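Local coordinates for Alr4995 protein (Nostoc sp., PDB 6LRG), which probably converts arginine to ornithine and ammonia in its N-terminal part, and ornithine to proline with its NAD-binding C-terminal part, at residues Val80-Phe85 / Tyr106-Leu111; Leu511-Tyr516 / Val588-Pro593; Ile287-Gly292 / Val356-Asp361. All coordinates share one frame; numbering follows the deposited sequence.

Contact 1: Val80-Phe85 / Tyr106-Leu111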
ATOM      1  N   VAL B  80      35.619 -48.422  -5.886  1.00 23.43           N
ATOM      2  CA  VAL B  80      35.493 -47.011  -6.161  1.00 24.55           C
ATOM      3  C   VAL B  80      34.428 -46.790  -7.220  1.00 22.40           C
ATOM      4  O   VAL B  80      34.301 -47.555  -8.175  1.00 21.50           O
ATOM      5  CB  VAL B  80      36.852 -46.387  -6.582  1.00 26.21           C
ATOM      6  CG1 VAL B  80      37.477 -47.167  -7.697  1.00 25.33           C
ATOM      7  CG2 VAL B  80      36.669 -44.939  -6.996  1.00 27.82           C
ATOM      8  N   VAL B  81      33.611 -45.771  -6.988  1.00 25.05           N
ATOM      9  CA  VAL B  81      32.602 -45.346  -7.940  1.00 22.09           C
ATOM     10  C   VAL B  81      33.161 -44.120  -8.642  1.00 21.27           C
ATOM     11  O   VAL B  81      33.366 -43.076  -8.025  1.00 22.04           O
ATOM     12  CB  VAL B  81      31.268 -45.034  -7.247  1.00 24.13           C
ATOM     13  CG1 VAL B  81      30.207 -44.556  -8.264  1.00 21.35           C
ATOM     14  CG2 VAL B  81      30.789 -46.263  -6.460  1.00 19.07           C
ATOM     15  N   LEU B  82      33.465 -44.281  -9.920  1.00 24.12           N
ATOM     16  CA  LEU B  82      34.039 -43.223 -10.738  1.00 22.73           C
ATOM     17  C   LEU B  82      33.062 -42.055 -10.912  1.00 25.66           C
ATOM     18  O   LEU B  82      31.894 -42.253 -11.253  1.00 22.84           O
ATOM     19  CB  LEU B  82      34.419 -43.783 -12.114  1.00 26.11           C
ATOM     20  CG  LEU B  82      35.304 -42.904 -12.995  1.00 27.68           C
ATOM     21  CD1 LEU B  82      36.647 -42.728 -12.326  1.00 23.20           C
ATOM     22  CD2 LEU B  82      35.462 -43.518 -14.390  1.00 29.34           C
ATOM     23  N   SER B  83      33.542 -40.835 -10.705  1.00 23.79           N
ATOM     24  CA  SER B  83      32.721 -39.669 -10.977  1.00 25.64           C
ATOM     25  C   SER B  83      32.306 -39.556 -12.436  1.00 23.82           C
ATOM     26  O   SER B  83      33.123 -39.711 -13.339  1.00 24.77           O
ATOM     27  CB  SER B  83      33.456 -38.399 -10.578  1.00 23.67           C
ATOM     28  OG  SER B  83      33.697 -38.383  -9.181  1.00 23.37           O
ATOM     29  N   ARG B  84      31.026 -39.284 -12.653  1.00 23.96           N
ATOM     30  CA  ARG B  84      30.545 -38.894 -13.965  1.00 25.99           C
ATOM     31  C   ARG B  84      30.157 -37.396 -13.881  1.00 24.65           C
ATOM     32  O   ARG B  84      29.231 -37.042 -13.164  1.00 24.49           O
ATOM     33  CB  ARG B  84      29.384 -39.803 -14.373  1.00 27.16           C
ATOM     34  CG  ARG B  84      28.805 -39.542 -15.736  1.00 32.09           C
ATOM     35  CD  ARG B  84      29.871 -39.170 -16.749  1.00 37.57           C
ATOM     36  NE  ARG B  84      29.299 -38.984 -18.085  1.00 50.42           N
ATOM     37  CZ  ARG B  84      30.027 -38.700 -19.161  1.00 46.13           C
ATOM     38  NH1 ARG B  84      29.461 -38.552 -20.355  1.00 40.57           N
ATOM     39  NH2 ARG B  84      31.338 -38.574 -19.034  1.00 40.67           N
ATOM     40  N   PHE B  85      30.912 -36.526 -14.557  1.00 21.56           N
ATOM     41  CA  PHE B  85      30.713 -35.074 -14.449  1.00 26.03           C
ATOM     42  C   PHE B  85      29.530 -34.536 -15.278  1.00 29.19           C
ATOM     43  O   PHE B  85      29.242 -35.000 -16.390  1.00 25.87           O
ATOM     44  CB  PHE B  85      31.997 -34.323 -14.836  1.00 25.72           C
ATOM     45  CG  PHE B  85      33.122 -34.466 -13.822  1.00 28.48           C
ATOM     46  CD1 PHE B  85      33.123 -33.705 -12.661  1.00 26.43           C
ATOM     47  CD2 PHE B  85      34.162 -35.385 -14.026  1.00 24.06           C
ATOM     48  CE1 PHE B  85      34.162 -33.828 -11.710  1.00 29.67           C
ATOM     49  CE2 PHE B  85      35.196 -35.523 -13.091  1.00 29.21           C
ATOM     50  CZ  PHE B  85      35.197 -34.739 -11.925  1.00 29.58           C
ATOM     51  N   TYR B 106      41.962 -50.881  -7.642  1.00 26.87           N
ATOM     52  CA  TYR B 106      40.579 -50.698  -7.257  1.00 24.09           C
ATOM     53  C   TYR B 106      39.640 -51.297  -8.267  1.00 23.84           C
ATOM     54  O   TYR B 106      39.935 -51.346  -9.451  1.00 23.34           O
ATOM     55  CB  TYR B 106      40.271 -49.219  -7.067  1.00 24.02           C
ATOM     56  CG  TYR B 106      40.972 -48.600  -5.878  1.00 21.08           C
ATOM     57  CD1 TYR B 106      40.510 -48.812  -4.586  1.00 23.33           C
ATOM     58  CD2 TYR B 106      42.090 -47.806  -6.048  1.00 19.99           C
ATOM     59  CE1 TYR B 106      41.147 -48.234  -3.489  1.00 22.58           C
ATOM     60  CE2 TYR B 106      42.719 -47.224  -4.972  1.00 20.65           C
ATOM     61  CZ  TYR B 106      42.252 -47.442  -3.697  1.00 23.18           C
ATOM     62  OH  TYR B 106      42.903 -46.863  -2.627  1.00 26.59           O
ATOM     63  N   THR B 107      38.508 -51.783  -7.779  1.00 22.89           N
ATOM     64  CA  THR B 107      37.430 -52.202  -8.657  1.00 26.22           C
ATOM     65  C   THR B 107      36.612 -50.948  -8.958  1.00 24.79           C
ATOM     66  O   THR B 107      36.118 -50.291  -8.036  1.00 22.85           O
ATOM     67  CB  THR B 107      36.534 -53.287  -8.015  1.00 28.62           C
ATOM     68  OG1 THR B 107      37.339 -54.393  -7.586  1.00 29.98           O
ATOM     69  CG2 THR B 107      35.497 -53.768  -9.004  1.00 21.87           C
ATOM     70  N   VAL B 108      36.494 -50.603 -10.235  1.00 24.82           N
ATOM     71  CA  VAL B 108      35.905 -49.332 -10.625  1.00 23.29           C
ATOM     72  C   VAL B 108      34.516 -49.539 -11.165  1.00 24.14           C
ATOM     73  O   VAL B 108      34.308 -50.327 -12.090  1.00 24.91           O
ATOM     74  CB  VAL B 108      36.759 -48.615 -11.675  1.00 24.97           C
ATOM     75  CG1 VAL B 108      36.037 -47.406 -12.210  1.00 26.09           C
ATOM     76  CG2 VAL B 108      38.106 -48.209 -11.081  1.00 24.94           C
ATOM     77  N   TYR B 109      33.551 -48.851 -10.565  1.00 25.87           N
ATOM     78  CA  TYR B 109      32.185 -48.866 -11.091  1.00 23.55           C
ATOM     79  C   TYR B 109      31.876 -47.545 -11.764  1.00 23.39           C
ATOM     80  O   TYR B 109      32.262 -46.478 -11.287  1.00 24.14           O
ATOM     81  CB  TYR B 109      31.180 -49.138  -9.996  1.00 23.44           C
ATOM     82  CG  TYR B 109      31.346 -50.484  -9.347  1.00 27.93           C
ATOM     83  CD1 TYR B 109      30.654 -51.587  -9.812  1.00 26.44           C
ATOM     84  CD2 TYR B 109      32.200 -50.651  -8.269  1.00 28.30           C
ATOM     85  CE1 TYR B 109      30.802 -52.813  -9.217  1.00 29.56           C
ATOM     86  CE2 TYR B 109      32.351 -51.877  -7.666  1.00 28.15           C
ATOM     87  CZ  TYR B 109      31.649 -52.954  -8.148  1.00 30.45           C
ATOM     88  OH  TYR B 109      31.794 -54.178  -7.544  1.00 37.60           O
ATOM     89  N   GLU B 110      31.199 -47.632 -12.896  1.00 25.60           N
ATOM     90  CA  GLU B 110      30.887 -46.465 -13.682  1.00 24.78           C
ATOM     91  C   GLU B 110      29.382 -46.318 -13.771  1.00 26.00           C
ATOM     92  O   GLU B 110      28.687 -47.277 -14.086  1.00 27.15           O
ATOM     93  CB  GLU B 110      31.511 -46.576 -15.066  1.00 27.19           C
ATOM     94  CG  GLU B 110      33.005 -46.748 -15.012  1.00 29.69           C
ATOM     95  CD  GLU B 110      33.671 -46.542 -16.347  1.00 35.57           C
ATOM     96  OE1 GLU B 110      34.699 -47.200 -16.582  1.00 43.68           O
ATOM     97  OE2 GLU B 110      33.196 -45.710 -17.150  1.00 37.37           O
ATOM     98  N   LEU B 111      28.889 -45.118 -13.475  1.00 29.46           N
ATOM     99  CA  LEU B 111      27.464 -44.808 -13.583  1.00 26.94           C
ATOM    100  C   LEU B 111      27.039 -44.725 -15.035  1.00 30.54           C
ATOM    101  O   LEU B 111      27.884 -44.476 -15.902  1.00 32.03           O
ATOM    102  CB  LEU B 111      27.171 -43.498 -12.864  1.00 23.14           C
ATOM    103  CG  LEU B 111      27.287 -43.756 -11.368  1.00 21.61           C
ATOM    104  CD1 LEU B 111      27.960 -42.610 -10.711  1.00 22.09           C
ATOM    105  CD2 LEU B 111      25.934 -44.033 -10.757  1.00 23.02           C
TER
HETATM  106  O   HOH W   1      30.744 -43.166 -13.312  1.00 26.32           O
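Val80 and Tyr109 are joined in a short parallel ladder. The carbonyl O of Val80 receives Tyr109 N at 2.8 Å in a nearly straight bond (171° at the hydrogen), while Val80 N gives to Thr107 O and Leu82 N to Tyr109 O, both at 2.9 Å. On the face of Val80 and Val108, Val80 CG1 touches both Tyr106 CB and Val108 CG2, 3.6 Å from the latter. The neighbouring strands 79-82 and 107-110 are joined through helices 88-91 and 93-102, making a beta-alpha-beta crossover consistent with the alpha/beta architecture of the guanidino-modifying enzymes. On the same face, where Phe101 packs, the side chain of Leu82 can be traced outward. Its CB lies 3.5 Å from Tyr109 O and 4.0 Å from Val108 CG1. CG stands opposite the backbone N (chi1 -167°) and carries the branch toward helix 93-102, where Leu82 also touches Lys98. At the tip, CD2 rests against Glu110 CD at 4.0 Å, the two side chains running alongside each other in the same direction; the carboxylate of Glu110 continues to a salt bridge with Lys98. Beyond the ladder a water accepts from Leu111 N and donates to Leu82 O.

Contact 2: Leu511-Tyr516 / Val588-Pro593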
ATOM      1  N   LEU B 511      13.650 -13.672  23.848  1.00 37.64           N
ATOM      2  CA  LEU B 511      13.050 -12.728  24.798  1.00 38.73           C
ATOM      3  C   LEU B 511      12.343 -13.422  25.964  1.00 40.28           C
ATOM      4  O   LEU B 511      12.445 -12.982  27.108  1.00 41.95           O
ATOM      5  CB  LEU B 511      12.065 -11.810  24.082  1.00 37.92           C
ATOM      6  CG  LEU B 511      12.673 -10.744  23.169  1.00 39.21           C
ATOM      7  CD1 LEU B 511      11.622 -10.176  22.230  1.00 36.44           C
ATOM      8  CD2 LEU B 511      13.296  -9.643  23.990  1.00 34.59           C
ATOM      9  N   ILE B 512      11.627 -14.505  25.677  1.00 37.30           N
ATOM     10  CA  ILE B 512      10.928 -15.247  26.719  1.00 38.65           C
ATOM     11  C   ILE B 512      11.908 -15.989  27.615  1.00 41.06           C
ATOM     12  O   ILE B 512      11.756 -16.011  28.836  1.00 41.39           O
ATOM     13  CB  ILE B 512       9.926 -16.264  26.124  1.00 37.29           C
ATOM     14  CG1 ILE B 512       8.868 -15.548  25.284  1.00 32.29           C
ATOM     15  CG2 ILE B 512       9.283 -17.092  27.233  1.00 31.48           C
ATOM     16  CD1 ILE B 512       8.052 -16.473  24.411  1.00 33.45           C
ATOM     17  N   ARG B 513      12.914 -16.597  26.994  1.00 45.58           N
ATOM     18  CA  ARG B 513      13.908 -17.406  27.698  1.00 46.66           C
ATOM     19  C   ARG B 513      14.731 -16.597  28.709  1.00 44.63           C
ATOM     20  O   ARG B 513      15.101 -17.104  29.769  1.00 42.33           O
ATOM     21  CB  ARG B 513      14.834 -18.069  26.683  1.00 44.63           C
ATOM     22  CG  ARG B 513      15.636 -19.216  27.234  1.00 46.09           C
ATOM     23  CD  ARG B 513      16.243 -20.023  26.102  1.00 43.63           C
ATOM     24  NE  ARG B 513      16.994 -19.183  25.176  1.00 42.61           N
ATOM     25  CZ  ARG B 513      16.703 -19.037  23.885  1.00 45.51           C
ATOM     26  NH1 ARG B 513      15.661 -19.670  23.355  1.00 44.73           N
ATOM     27  NH2 ARG B 513      17.456 -18.250  23.123  1.00 46.45           N
ATOM     28  N   GLU B 514      14.985 -15.334  28.380  1.00 45.00           N
ATOM     29  CA  GLU B 514      15.788 -14.451  29.220  1.00 47.78           C
ATOM     30  C   GLU B 514      14.996 -13.365  29.986  1.00 51.40           C
ATOM     31  O   GLU B 514      15.530 -12.286  30.285  1.00 46.37           O
ATOM     32  CB  GLU B 514      16.869 -13.812  28.356  1.00 48.70           C
ATOM     33  CG  GLU B 514      17.862 -14.851  27.854  1.00 52.83           C
ATOM     34  CD  GLU B 514      18.750 -14.334  26.755  1.00 61.19           C
ATOM     35  OE1 GLU B 514      18.538 -13.183  26.318  1.00 62.01           O
ATOM     36  OE2 GLU B 514      19.650 -15.085  26.313  1.00 68.65           O
ATOM     37  N   GLY B 515      13.727 -13.659  30.291  1.00 47.54           N
ATOM     38  CA  GLY B 515      12.976 -12.944  31.316  1.00 39.17           C
ATOM     39  C   GLY B 515      12.191 -11.697  30.940  1.00 44.74           C
ATOM     40  O   GLY B 515      11.718 -10.970  31.817  1.00 42.33           O
ATOM     41  N   TYR B 516      12.035 -11.444  29.647  1.00 38.36           N
ATOM     42  CA  TYR B 516      11.379 -10.228  29.214  1.00 39.38           C
ATOM     43  C   TYR B 516       9.861 -10.343  29.043  1.00 39.30           C
ATOM     44  O   TYR B 516       9.207  -9.340  28.794  1.00 34.24           O
ATOM     45  CB  TYR B 516      11.981  -9.759  27.899  1.00 41.02           C
ATOM     46  CG  TYR B 516      13.399  -9.269  28.003  1.00 45.06           C
ATOM     47  CD1 TYR B 516      13.679  -7.994  28.480  1.00 44.78           C
ATOM     48  CD2 TYR B 516      14.459 -10.068  27.600  1.00 46.48           C
ATOM     49  CE1 TYR B 516      14.977  -7.531  28.564  1.00 49.16           C
ATOM     50  CE2 TYR B 516      15.760  -9.616  27.677  1.00 50.67           C
ATOM     51  CZ  TYR B 516      16.016  -8.345  28.162  1.00 54.51           C
ATOM     52  OH  TYR B 516      17.313  -7.888  28.242  1.00 54.36           O
ATOM     53  N   VAL B 588       6.482 -23.007  28.051  1.00 30.06           N
ATOM     54  CA  VAL B 588       6.331 -24.141  28.946  1.00 32.94           C
ATOM     55  C   VAL B 588       7.558 -24.334  29.855  1.00 31.80           C
ATOM     56  O   VAL B 588       7.393 -24.592  31.039  1.00 34.93           O
ATOM     57  CB  VAL B 588       6.058 -25.432  28.164  1.00 34.76           C
ATOM     58  CG1 VAL B 588       6.036 -26.623  29.104  1.00 29.30           C
ATOM     59  CG2 VAL B 588       4.732 -25.320  27.403  1.00 30.67           C
ATOM     60  N   ARG B 589       8.768 -24.169  29.316  1.00 34.28           N
ATOM     61  CA  ARG B 589      10.008 -24.415  30.081  1.00 38.42           C
ATOM     62  C   ARG B 589      10.220 -23.404  31.204  1.00 38.91           C
ATOM     63  O   ARG B 589      10.694 -23.753  32.284  1.00 42.94           O
ATOM     64  CB  ARG B 589      11.236 -24.419  29.157  1.00 41.11           C
ATOM     65  CG  ARG B 589      12.523 -23.860  29.802  1.00 48.81           C
ATOM     66  CD  ARG B 589      13.736 -23.818  28.843  1.00 47.77           C
ATOM     67  NE  ARG B 589      14.687 -22.775  29.240  1.00 53.46           N
ATOM     68  CZ  ARG B 589      15.871 -22.553  28.671  1.00 55.96           C
ATOM     69  NH1 ARG B 589      16.296 -23.315  27.665  1.00 54.79           N
ATOM     70  NH2 ARG B 589      16.640 -21.568  29.123  1.00 59.62           N
ATOM     71  N   ASN B 590       9.870 -22.151  30.950  1.00 38.83           N
ATOM     72  CA  ASN B 590      10.005 -21.117  31.963  1.00 36.49           C
ATOM     73  C   ASN B 590       8.687 -20.819  32.665  1.00 37.14           C
ATOM     74  O   ASN B 590       8.562 -19.817  33.363  1.00 38.55           O
ATOM     75  CB  ASN B 590      10.559 -19.851  31.335  1.00 38.93           C
ATOM     76  CG  ASN B 590      11.908 -20.068  30.705  1.00 42.27           C
ATOM     77  OD1 ASN B 590      12.009 -20.271  29.497  1.00 41.93           O
ATOM     78  ND2 ASN B 590      12.961 -20.039  31.523  1.00 42.50           N
ATOM     79  N   GLN B 591       7.710 -21.696  32.463  1.00 36.13           N
ATOM     80  CA  GLN B 591       6.382 -21.549  33.048  1.00 36.17           C
ATOM     81  C   GLN B 591       5.709 -20.187  32.802  1.00 37.54           C
ATOM     82  O   GLN B 591       5.072 -19.646  33.699  1.00 35.92           O
ATOM     83  CB  GLN B 591       6.462 -21.817  34.538  1.00 38.52           C
ATOM     84  CG  GLN B 591       7.189 -23.104  34.865  1.00 40.62           C
ATOM     85  CD  GLN B 591       7.621 -23.153  36.307  1.00 50.16           C
ATOM     86  OE1 GLN B 591       6.857 -23.590  37.169  1.00 50.65           O
ATOM     87  NE2 GLN B 591       8.848 -22.678  36.590  1.00 44.80           N
ATOM     88  N   ILE B 592       5.846 -19.645  31.592  1.00 34.40           N
ATOM     89  CA  ILE B 592       5.155 -18.411  31.211  1.00 33.66           C
ATOM     90  C   ILE B 592       3.747 -18.728  30.738  1.00 31.70           C
ATOM     91  O   ILE B 592       3.582 -19.475  29.779  1.00 35.14           O
ATOM     92  CB  ILE B 592       5.890 -17.653  30.086  1.00 35.98           C
ATOM     93  CG1 ILE B 592       7.370 -17.468  30.425  1.00 32.88           C
ATOM     94  CG2 ILE B 592       5.239 -16.313  29.849  1.00 33.43           C
ATOM     95  CD1 ILE B 592       7.589 -16.722  31.716  1.00 34.37           C
ATOM     96  N   PRO B 593       2.725 -18.172  31.414  1.00 31.12           N
ATOM     97  CA  PRO B 593       1.322 -18.439  31.067  1.00 29.35           C
ATOM     98  C   PRO B 593       0.988 -17.945  29.676  1.00 27.21           C
ATOM     99  O   PRO B 593       1.304 -16.809  29.341  1.00 28.50           O
ATOM    100  CB  PRO B 593       0.526 -17.638  32.102  1.00 32.17           C
ATOM    101  CG  PRO B 593       1.504 -17.226  33.145  1.00 34.51           C
ATOM    102  CD  PRO B 593       2.845 -17.175  32.488  1.00 33.60           C
TER
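Arg513 and Arg589 meet obliquely, aliphatic stem against guanidinium. The flat end of Arg589 does not face that of Arg513, their planes being turned 54° apart; instead Arg513 lays its methylenes over one face of the Arg589 group. CG comes within 3.2 Å of Arg589 NH2, a close approach, and CD stands 3.6 Å from Arg589 CZ. Two torsions of Arg513 explain this: CG swings opposite the backbone N (chi1 -163°), and a bend at chi3 (53°) turns the charged end aside. Arg589 reaches across with its chain extended from CG to NE. On the more buried side, Ile512 and Ile592 meet at a slant, CG2 of Ile512 touching CG1 of Ile592 at 3.7 Å, and Ile512 also packs on Val583 and Cys587 of helix 583-589. Both segments are helix C-termini closed by Schellman motifs, with Gly515 and Gln591 as the C-prime residues at positive phi. Within the Rossmann-type domain, helices 504-513 and 583-589 thus end side by side and lead into the adjacent parallel strands 519-523 and 594-597. Replacing Arg513 by an alanine would probably uncover the face of the Arg589 guanidinium and leave Glu586 without its salt-bridge partner NH1. No hydrogen bond crosses between the segments, and Arg513 NE stays 4.6 Å from Arg589 NH2; the contact therefore rests on methylenes laid over a guanidinium face and on isoleucine packing, with Glu586, salt-bridged to Arg513 and weakly paired at long range with Arg589, probably easing the like charges.

Contact 3: Ile287-Gly292 / Val356-Asp361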
ATOM      1  N   ILE B 287       6.742 -44.584 -11.130  1.00 32.14           N
ATOM      2  CA  ILE B 287       6.350 -44.085 -12.433  1.00 36.69           C
ATOM      3  C   ILE B 287       4.897 -43.609 -12.377  1.00 35.76           C
ATOM      4  O   ILE B 287       4.004 -44.355 -11.972  1.00 38.05           O
ATOM      5  CB  ILE B 287       6.541 -45.152 -13.516  1.00 37.30           C
ATOM      6  CG1 ILE B 287       8.043 -45.402 -13.718  1.00 37.44           C
ATOM      7  CG2 ILE B 287       5.898 -44.719 -14.818  1.00 31.01           C
ATOM      8  CD1 ILE B 287       8.359 -46.572 -14.625  1.00 33.13           C
ATOM      9  N   ILE B 288       4.674 -42.353 -12.751  1.00 33.32           N
ATOM     10  CA  ILE B 288       3.324 -41.808 -12.824  1.00 32.82           C
ATOM     11  C   ILE B 288       2.979 -41.529 -14.283  1.00 32.11           C
ATOM     12  O   ILE B 288       3.868 -41.375 -15.121  1.00 31.32           O
ATOM     13  CB  ILE B 288       3.167 -40.514 -11.977  1.00 30.38           C
ATOM     14  CG1 ILE B 288       3.957 -39.353 -12.579  1.00 32.43           C
ATOM     15  CG2 ILE B 288       3.611 -40.741 -10.534  1.00 29.49           C
ATOM     16  CD1 ILE B 288       3.133 -38.443 -13.463  1.00 34.12           C
ATOM     17  N   ARG B 289       1.687 -41.467 -14.583  1.00 31.62           N
ATOM     18  CA  ARG B 289       1.237 -41.088 -15.917  1.00 33.69           C
ATOM     19  C   ARG B 289       0.339 -39.853 -15.860  1.00 31.48           C
ATOM     20  O   ARG B 289      -0.504 -39.740 -14.982  1.00 33.00           O
ATOM     21  CB  ARG B 289       0.507 -42.255 -16.570  1.00 35.91           C
ATOM     22  CG  ARG B 289      -0.029 -41.992 -17.961  1.00 40.07           C
ATOM     23  CD  ARG B 289      -0.317 -43.329 -18.647  1.00 47.84           C
ATOM     24  NE  ARG B 289      -1.142 -43.209 -19.848  1.00 47.09           N
ATOM     25  CZ  ARG B 289      -0.659 -43.244 -21.088  1.00 50.60           C
ATOM     26  NH1 ARG B 289       0.651 -43.379 -21.282  1.00 49.19           N
ATOM     27  NH2 ARG B 289      -1.484 -43.137 -22.131  1.00 46.60           N
ATOM     28  N   ILE B 290       0.535 -38.919 -16.786  1.00 30.76           N
ATOM     29  CA  ILE B 290      -0.277 -37.707 -16.832  1.00 32.40           C
ATOM     30  C   ILE B 290      -0.852 -37.507 -18.239  1.00 32.62           C
ATOM     31  O   ILE B 290      -0.153 -37.684 -19.231  1.00 34.35           O
ATOM     32  CB  ILE B 290       0.541 -36.471 -16.406  1.00 32.39           C
ATOM     33  CG1 ILE B 290      -0.274 -35.186 -16.571  1.00 35.11           C
ATOM     34  CG2 ILE B 290       1.816 -36.365 -17.219  1.00 34.27           C
ATOM     35  CD1 ILE B 290      -1.261 -34.947 -15.477  1.00 37.06           C
ATOM     36  N   GLU B 291      -2.131 -37.163 -18.322  1.00 31.87           N
ATOM     37  CA  GLU B 291      -2.814 -37.009 -19.607  1.00 32.90           C
ATOM     38  C   GLU B 291      -3.577 -35.691 -19.707  1.00 32.74           C
ATOM     39  O   GLU B 291      -4.183 -35.245 -18.736  1.00 33.38           O
ATOM     40  CB  GLU B 291      -3.792 -38.160 -19.839  1.00 35.27           C
ATOM     41  CG  GLU B 291      -3.190 -39.387 -20.495  1.00 40.81           C
ATOM     42  CD  GLU B 291      -4.145 -40.575 -20.516  1.00 49.83           C
ATOM     43  OE1 GLU B 291      -5.349 -40.366 -20.818  1.00 51.74           O
ATOM     44  OE2 GLU B 291      -3.682 -41.717 -20.276  1.00 47.04           O
ATOM     45  N   GLY B 292      -3.563 -35.082 -20.886  1.00 30.52           N
ATOM     46  CA  GLY B 292      -4.311 -33.863 -21.114  1.00 29.19           C
ATOM     47  C   GLY B 292      -3.690 -33.038 -22.215  1.00 33.69           C
ATOM     48  O   GLY B 292      -2.987 -33.560 -23.077  1.00 33.70           O
ATOM     49  N   VAL B 356      -1.896 -40.389 -12.370  1.00 33.64           N
ATOM     50  CA  VAL B 356      -2.489 -41.678 -12.063  1.00 36.72           C
ATOM     51  C   VAL B 356      -1.420 -42.774 -12.087  1.00 44.10           C
ATOM     52  O   VAL B 356      -0.356 -42.614 -12.704  1.00 39.57           O
ATOM     53  CB  VAL B 356      -3.633 -42.005 -13.062  1.00 37.21           C
ATOM     54  CG1 VAL B 356      -3.082 -42.185 -14.464  1.00 35.19           C
ATOM     55  CG2 VAL B 356      -4.435 -43.227 -12.623  1.00 45.00           C
ATOM     56  N   ASP B 357      -1.693 -43.863 -11.373  1.00 48.17           N
ATOM     57  CA  ASP B 357      -0.919 -45.088 -11.489  1.00 49.62           C
ATOM     58  C   ASP B 357      -1.118 -45.674 -12.872  1.00 54.74           C
ATOM     59  O   ASP B 357      -2.192 -45.523 -13.469  1.00 52.21           O
ATOM     60  CB  ASP B 357      -1.352 -46.121 -10.445  1.00 55.34           C
ATOM     61  CG  ASP B 357      -1.096 -45.669  -9.024  1.00 58.89           C
ATOM     62  OD1 ASP B 357       0.077 -45.377  -8.692  1.00 55.63           O
ATOM     63  OD2 ASP B 357      -2.072 -45.618  -8.240  1.00 63.10           O
ATOM     64  N   LEU B 358      -0.084 -46.338 -13.379  1.00 55.45           N
ATOM     65  CA  LEU B 358      -0.253 -47.235 -14.508  1.00 57.84           C
ATOM     66  C   LEU B 358      -1.276 -48.281 -14.048  1.00 61.39           C
ATOM     67  O   LEU B 358      -1.190 -48.765 -12.915  1.00 59.04           O
ATOM     68  CB  LEU B 358       1.082 -47.871 -14.916  1.00 58.17           C
ATOM     69  CG  LEU B 358       2.312 -46.956 -15.004  1.00 55.05           C
ATOM     70  CD1 LEU B 358       3.595 -47.776 -15.173  1.00 49.67           C
ATOM     71  CD2 LEU B 358       2.186 -45.937 -16.124  1.00 42.96           C
ATOM     72  N   PRO B 359      -2.251 -48.622 -14.915  1.00 62.18           N
ATOM     73  CA  PRO B 359      -3.465 -49.361 -14.513  1.00 62.60           C
ATOM     74  C   PRO B 359      -3.208 -50.763 -13.937  1.00 65.00           C
ATOM     75  O   PRO B 359      -4.104 -51.355 -13.318  1.00 61.46           O
ATOM     76  CB  PRO B 359      -4.263 -49.454 -15.818  1.00 60.53           C
ATOM     77  CG  PRO B 359      -3.227 -49.368 -16.893  1.00 63.64           C
ATOM     78  CD  PRO B 359      -2.174 -48.434 -16.374  1.00 58.42           C
ATOM     79  N   GLN B 360      -2.001 -51.285 -14.130  1.00 65.97           N
ATOM     80  CA  GLN B 360      -1.653 -52.572 -13.547  1.00 66.79           C
ATOM     81  C   GLN B 360      -1.016 -52.374 -12.166  1.00 64.26           C
ATOM     82  O   GLN B 360      -0.935 -53.322 -11.380  1.00 67.64           O
ATOM     83  CB  GLN B 360      -0.728 -53.369 -14.484  1.00 63.95           C
ATOM     84  CG  GLN B 360       0.748 -52.963 -14.481  1.00 66.81           C
ATOM     85  CD  GLN B 360       1.051 -51.731 -15.331  1.00 66.70           C
ATOM     86  OE1 GLN B 360       0.190 -50.882 -15.560  1.00 67.92           O
ATOM     87  NE2 GLN B 360       2.286 -51.641 -15.813  1.00 62.60           N
ATOM     88  N   ASP B 361      -0.590 -51.144 -11.868  1.00 60.09           N
ATOM     89  CA  ASP B 361      -0.058 -50.806 -10.537  1.00 60.97           C
ATOM     90  C   ASP B 361      -1.059 -50.065  -9.655  1.00 54.50           C
ATOM     91  O   ASP B 361      -0.681 -49.491  -8.628  1.00 55.19           O
ATOM     92  CB  ASP B 361       1.216 -49.962 -10.637  1.00 63.09           C
ATOM     93  CG  ASP B 361       2.204 -50.507 -11.645  1.00 66.68           C
ATOM     94  OD1 ASP B 361       2.120 -51.715 -11.956  1.00 73.53           O
ATOM     95  OD2 ASP B 361       3.086 -49.736 -12.094  1.00 63.26           O
TER
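Arg289 and Val356 bond to each other twice through their backbones: Arg289 N gives to Val356 O, and Val356 N returns the bond to Arg289 O, each at 3.0 Å. The reciprocal pair is a single antiparallel bridge of the hydrogen-bonded kind, by which the connection leaving helix 340-353 docks on strand 280-292. Away from the bridge, the side chain of Arg289 stretches along its own strand to Glu291. There NE meets OE2 in a salt bridge of 3.0 Å, the acceptor using its anti lone pair and lying 24° out of the guanidinium plane; NH2 adds a weak bond to the same oxygen. NH1 is paired with Glu332, so two acids fix how the guanidinium is turned. Packing surrounds the bridge: Val356 CG1 sits 3.6 Å from the carbonyl O of Arg289, and Leu358 forks over the strand, with CD2 4.1 Å from Arg289 CB and CD1 3.8 Å from Ile287 CG2. The fork is placed there by a CG opposite the carbonyl carbon (chi1 -45°). Leu358 also opens a type I turn, closed by Asp361 N to Leu358 O at 2.7 Å. Through Ile288, Ile290 and Gly292 the strand is hydrogen-bonded to antiparallel strand 329-337, and Ile290 packs on Leu299 and Ile300 of helix 299-310, while segment 356-361 continues toward strand 366-369.

In the fold
From the N terminus, contact 1 comes first and closes a 20-residue, largely helical excursion within the dimethylargininase-like region, pairing strands 79-82 and 107-110. Contact 3 follows in the LOR/SDH-related region, where after 63 residues the loop beyond helix 340-353 returns to strand 280-292. Contact 2 is last, in the Rossmann-type region, and closes a 71-residue loop by joining the ends of helices 504-513 and 583-589. The three are strictly in series: none nests in or crosses another. Contacts 1 and 3 are the nearer pair, with centres 34 Å apart, whereas contact 2 lies on the opposite side of the chain's centre from both, its nearest atoms about 41 Å from either.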